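Local atomic coordinates of enoyl-CoA hydratase (Bacillus halodurans, PDB entry 3LKE), a protein that belongs to the crotonase superfamily and probably catalyses the reversible addition of water to the double bond of enoyl-CoA thioesters. Residues L121-R130 against L182-L193. Numbering follows the deposited sequence.
Sequences LACDRRIALR and LIQEICENKQEL
Arg126 curls through bends at chi2 (85°) and chi3 (66°), so that its guanidinium lies between Leu121 CA on one face and Gln184 OE1 on the other, with Leu182 O at its edge. Arg126 NE reaches Leu182 O at 3.0 Å and NH2 shares the same oxygen, both from one face of the carbonyl plane. Gln184 OE1 sits over the centre of its guanidinium face, with the amide plane steeply inclined to it; its bond goes instead to the backbone, 2.8 Å from Arg126 N and in the carbonyl plane of the amide. Arg126 NH1 reaches Cys123 O and forms a salt bridge to Glu160 of the second subunit.

Next along, the extended Arg125 lays its guanidinium face over Gln184 CB and meets Glu185 edge-on. Arg125 NE, 2.8 Å from Glu185 OE2, takes the anti lone pair of this salt bridge, while NH2 approaches the same oxygen from above the carboxylate plane. Arg196 is a further salt-bridge partner of that oxygen.

Parallel strands follow: Ala128 N bonds to Glu185 O, Cys187 N to Ala128 O at 2.9 Å, and Arg130 N to Cys187 O. Strand 185-187 is the outermost strand, within this chain, of the main sheet of the crotonase fold, beside 125-129. On one face Ile127 CG2 packs on Leu193 CD1 at 3.6 Å; on the other, Ile186 CG2 lies against the guanidinium face of Arg130. That arginine bends to put Arg130 NE 2.6 Å from Glu188 OE1, a salt bridge on the syn side but tilted out of the carboxylate plane, and its NH1 pairs with Glu175.

Arg125 and Arg126 thus hold the start of the pairing, Arg130 its end. In-plane acceptors Leu182 O and Cys123 O fix the rotation of the Arg126 guanidinium, while Glu185 OE2, shared by two arginines, probably stays a carboxylate.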
# COMPACT_ATOMS: atom_id res chain seq x y z
N LEU A 121 -9.53 13.47 4.34
CA LEU A 121 -8.88 12.28 3.80
C LEU A 121 -9.64 11.01 4.16
O LEU A 121 -9.41 9.95 3.56
CB LEU A 121 -7.43 12.21 4.26
CG LEU A 121 -6.55 13.33 3.71
CD1 LEU A 121 -5.14 13.24 4.33
CD2 LEU A 121 -6.46 13.23 2.19
N ALA A 122 -10.56 11.12 5.12
CA ALA A 122 -11.43 10.01 5.47
C ALA A 122 -12.53 9.75 4.44
O ALA A 122 -13.18 8.71 4.47
CB ALA A 122 -12.05 10.23 6.82
N CYS A 123 -12.74 10.70 3.53
CA CYS A 123 -13.83 10.58 2.55
C CYS A 123 -13.47 9.61 1.44
O CYS A 123 -12.29 9.35 1.17
CB CYS A 123 -14.16 11.93 1.92
SG CYS A 123 -14.90 13.12 3.05
N ASP A 124 -14.50 9.09 0.78
CA ASP A 124 -14.33 8.17 -0.34
C ASP A 124 -13.72 8.85 -1.56
O ASP A 124 -13.02 8.23 -2.33
CB ASP A 124 -15.66 7.57 -0.75
CG ASP A 124 -16.24 6.66 0.30
OD1 ASP A 124 -15.47 5.99 1.03
OD2 ASP A 124 -17.48 6.61 0.39
N ARG A 125 -14.02 10.13 -1.74
CA ARG A 125 -13.46 10.86 -2.86
C ARG A 125 -13.32 12.32 -2.46
O ARG A 125 -14.15 12.84 -1.73
CB ARG A 125 -14.36 10.72 -4.11
CG ARG A 125 -13.74 11.23 -5.40
CD ARG A 125 -14.55 10.78 -6.63
NE ARG A 125 -13.83 11.00 -7.88
CZ ARG A 125 -12.90 10.20 -8.38
NH1 ARG A 125 -12.52 9.12 -7.70
NH2 ARG A 125 -12.32 10.49 -9.54
N ARG A 126 -12.22 12.93 -2.87
CA ARG A 126 -11.97 14.33 -2.63
C ARG A 126 -11.81 15.00 -3.98
O ARG A 126 -10.96 14.59 -4.77
CB ARG A 126 -10.69 14.50 -1.81
CG ARG A 126 -10.81 14.12 -0.34
CD ARG A 126 -10.60 12.63 -0.09
NE ARG A 126 -9.23 12.22 -0.39
CZ ARG A 126 -8.79 10.96 -0.34
NH1 ARG A 126 -9.61 9.97 0.01
NH2 ARG A 126 -7.54 10.69 -0.64
N ILE A 127 -12.61 16.02 -4.25
CA ILE A 127 -12.55 16.74 -5.52
C ILE A 127 -12.24 18.19 -5.22
O ILE A 127 -12.89 18.79 -4.35
CB ILE A 127 -13.91 16.69 -6.25
CG1 ILE A 127 -14.31 15.23 -6.55
CG2 ILE A 127 -13.84 17.49 -7.56
CD1 ILE A 127 -15.76 15.08 -7.02
N ALA A 128 -11.25 18.76 -5.90
CA ALA A 128 -10.85 20.14 -5.63
C ALA A 128 -11.06 21.06 -6.84
O ALA A 128 -10.95 20.62 -7.99
CB ALA A 128 -9.38 20.18 -5.21
N LEU A 129 -11.32 22.33 -6.57
CA LEU A 129 -11.20 23.33 -7.63
C LEU A 129 -9.71 23.53 -7.93
O LEU A 129 -8.87 23.37 -7.05
CB LEU A 129 -11.85 24.66 -7.20
CG LEU A 129 -13.38 24.65 -7.12
CD1 LEU A 129 -13.92 26.03 -6.74
CD2 LEU A 129 -13.97 24.20 -8.45
N ARG A 130 -9.39 23.87 -9.18
CA ARG A 130 -8.01 24.14 -9.58
C ARG A 130 -7.28 25.11 -8.63
O ARG A 130 -6.08 24.96 -8.38
CB ARG A 130 -7.98 24.69 -11.01
CG ARG A 130 -6.60 25.12 -11.50
CD ARG A 130 -5.78 23.94 -11.99
NE ARG A 130 -6.55 23.13 -12.93
CZ ARG A 130 -6.15 21.95 -13.40
NH1 ARG A 130 -4.98 21.45 -13.03
NH2 ARG A 130 -6.92 21.28 -14.25
N LEU A 182 -3.77 12.68 -2.94
CA LEU A 182 -4.50 13.30 -1.84
C LEU A 182 -5.90 13.70 -2.28
O LEU A 182 -6.85 13.60 -1.51
CB LEU A 182 -3.75 14.51 -1.26
CG LEU A 182 -2.44 14.18 -0.53
CD1 LEU A 182 -1.68 15.45 -0.17
CD2 LEU A 182 -2.71 13.33 0.70
N ILE A 183 -6.02 14.15 -3.53
CA ILE A 183 -7.31 14.37 -4.17
C ILE A 183 -7.44 13.46 -5.39
O ILE A 183 -6.43 13.01 -5.95
CB ILE A 183 -7.45 15.84 -4.65
CG1 ILE A 183 -7.38 16.78 -3.45
CG2 ILE A 183 -8.73 16.04 -5.41
CD1 ILE A 183 -8.47 16.60 -2.47
N GLN A 184 -8.68 13.20 -5.81
CA GLN A 184 -8.95 12.27 -6.91
C GLN A 184 -9.15 12.95 -8.26
O GLN A 184 -8.94 12.33 -9.31
CB GLN A 184 -10.15 11.38 -6.58
CG GLN A 184 -9.80 10.22 -5.64
CD GLN A 184 -9.28 10.69 -4.29
OE1 GLN A 184 -9.97 11.37 -3.54
NE2 GLN A 184 -8.03 10.32 -3.97
N GLU A 185 -9.54 14.22 -8.24
CA GLU A 185 -9.75 14.97 -9.47
C GLU A 185 -9.86 16.46 -9.23
O GLU A 185 -10.12 16.91 -8.09
CB GLU A 185 -11.00 14.48 -10.22
CG GLU A 185 -12.28 14.52 -9.42
CD GLU A 185 -13.49 14.04 -10.22
OE1 GLU A 185 -13.82 14.68 -11.24
OE2 GLU A 185 -14.12 13.04 -9.81
N ILE A 186 -9.67 17.22 -10.30
CA ILE A 186 -9.74 18.67 -10.26
C ILE A 186 -10.83 19.12 -11.22
O ILE A 186 -10.94 18.58 -12.33
CB ILE A 186 -8.40 19.28 -10.70
CG1 ILE A 186 -7.29 18.88 -9.72
CG2 ILE A 186 -8.50 20.79 -10.81
CD1 ILE A 186 -5.92 19.39 -10.10
N CYS A 187 -11.65 20.07 -10.77
CA CYS A 187 -12.56 20.81 -11.65
C CYS A 187 -12.06 22.25 -11.75
O CYS A 187 -11.57 22.81 -10.77
CB CYS A 187 -13.98 20.76 -11.13
SG CYS A 187 -14.65 19.10 -11.11
N GLU A 188 -12.19 22.85 -12.93
CA GLU A 188 -11.60 24.17 -13.18
C GLU A 188 -12.33 25.34 -12.50
O GLU A 188 -11.69 26.33 -12.15
CB GLU A 188 -11.47 24.42 -14.68
CG GLU A 188 -10.66 23.36 -15.42
CD GLU A 188 -9.16 23.55 -15.28
OE1 GLU A 188 -8.69 24.00 -14.22
OE2 GLU A 188 -8.44 23.25 -16.26
N ASN A 189 -13.64 25.22 -12.30
CA ASN A 189 -14.43 26.29 -11.71
C ASN A 189 -15.71 25.78 -11.04
O ASN A 189 -16.05 24.60 -11.16
CB ASN A 189 -14.80 27.31 -12.78
CG ASN A 189 -15.62 26.69 -13.88
OD1 ASN A 189 -16.70 26.17 -13.64
ND2 ASN A 189 -15.09 26.71 -15.10
N LYS A 190 -16.41 26.67 -10.35
CA LYS A 190 -17.59 26.31 -9.59
C LYS A 190 -18.71 25.68 -10.41
O LYS A 190 -19.39 24.76 -9.95
CB LYS A 190 -18.13 27.53 -8.84
CG LYS A 190 -19.41 27.27 -8.10
CD LYS A 190 -19.84 28.51 -7.31
CE LYS A 190 -21.08 28.24 -6.49
NZ LYS A 190 -21.44 29.43 -5.67
N GLN A 191 -18.93 26.20 -11.62
CA GLN A 191 -19.95 25.68 -12.52
C GLN A 191 -19.64 24.25 -12.97
O GLN A 191 -20.51 23.38 -12.94
CB GLN A 191 -20.06 26.57 -13.76
CG GLN A 191 -20.89 27.80 -13.54
CD GLN A 191 -22.37 27.49 -13.48
OE1 GLN A 191 -22.87 26.94 -12.49
NE2 GLN A 191 -23.10 27.83 -14.54
N GLU A 192 -18.40 24.03 -13.38
CA GLU A 192 -17.96 22.70 -13.79
C GLU A 192 -18.09 21.73 -12.62
O GLU A 192 -18.56 20.60 -12.78
CB GLU A 192 -16.52 22.74 -14.28
CG GLU A 192 -15.97 21.37 -14.65
CD GLU A 192 -14.47 21.38 -14.86
OE1 GLU A 192 -13.90 22.47 -15.07
OE2 GLU A 192 -13.86 20.30 -14.82
N LEU A 193 -17.71 22.19 -11.43
CA LEU A 193 -17.79 21.36 -10.23
C LEU A 193 -19.24 20.98 -9.92
O LEU A 193 -19.53 19.84 -9.57
CB LEU A 193 -17.17 22.07 -9.03
CG LEU A 193 -17.29 21.29 -7.72
CD1 LEU A 193 -16.46 20.01 -7.80
CD2 LEU A 193 -16.86 22.14 -6.54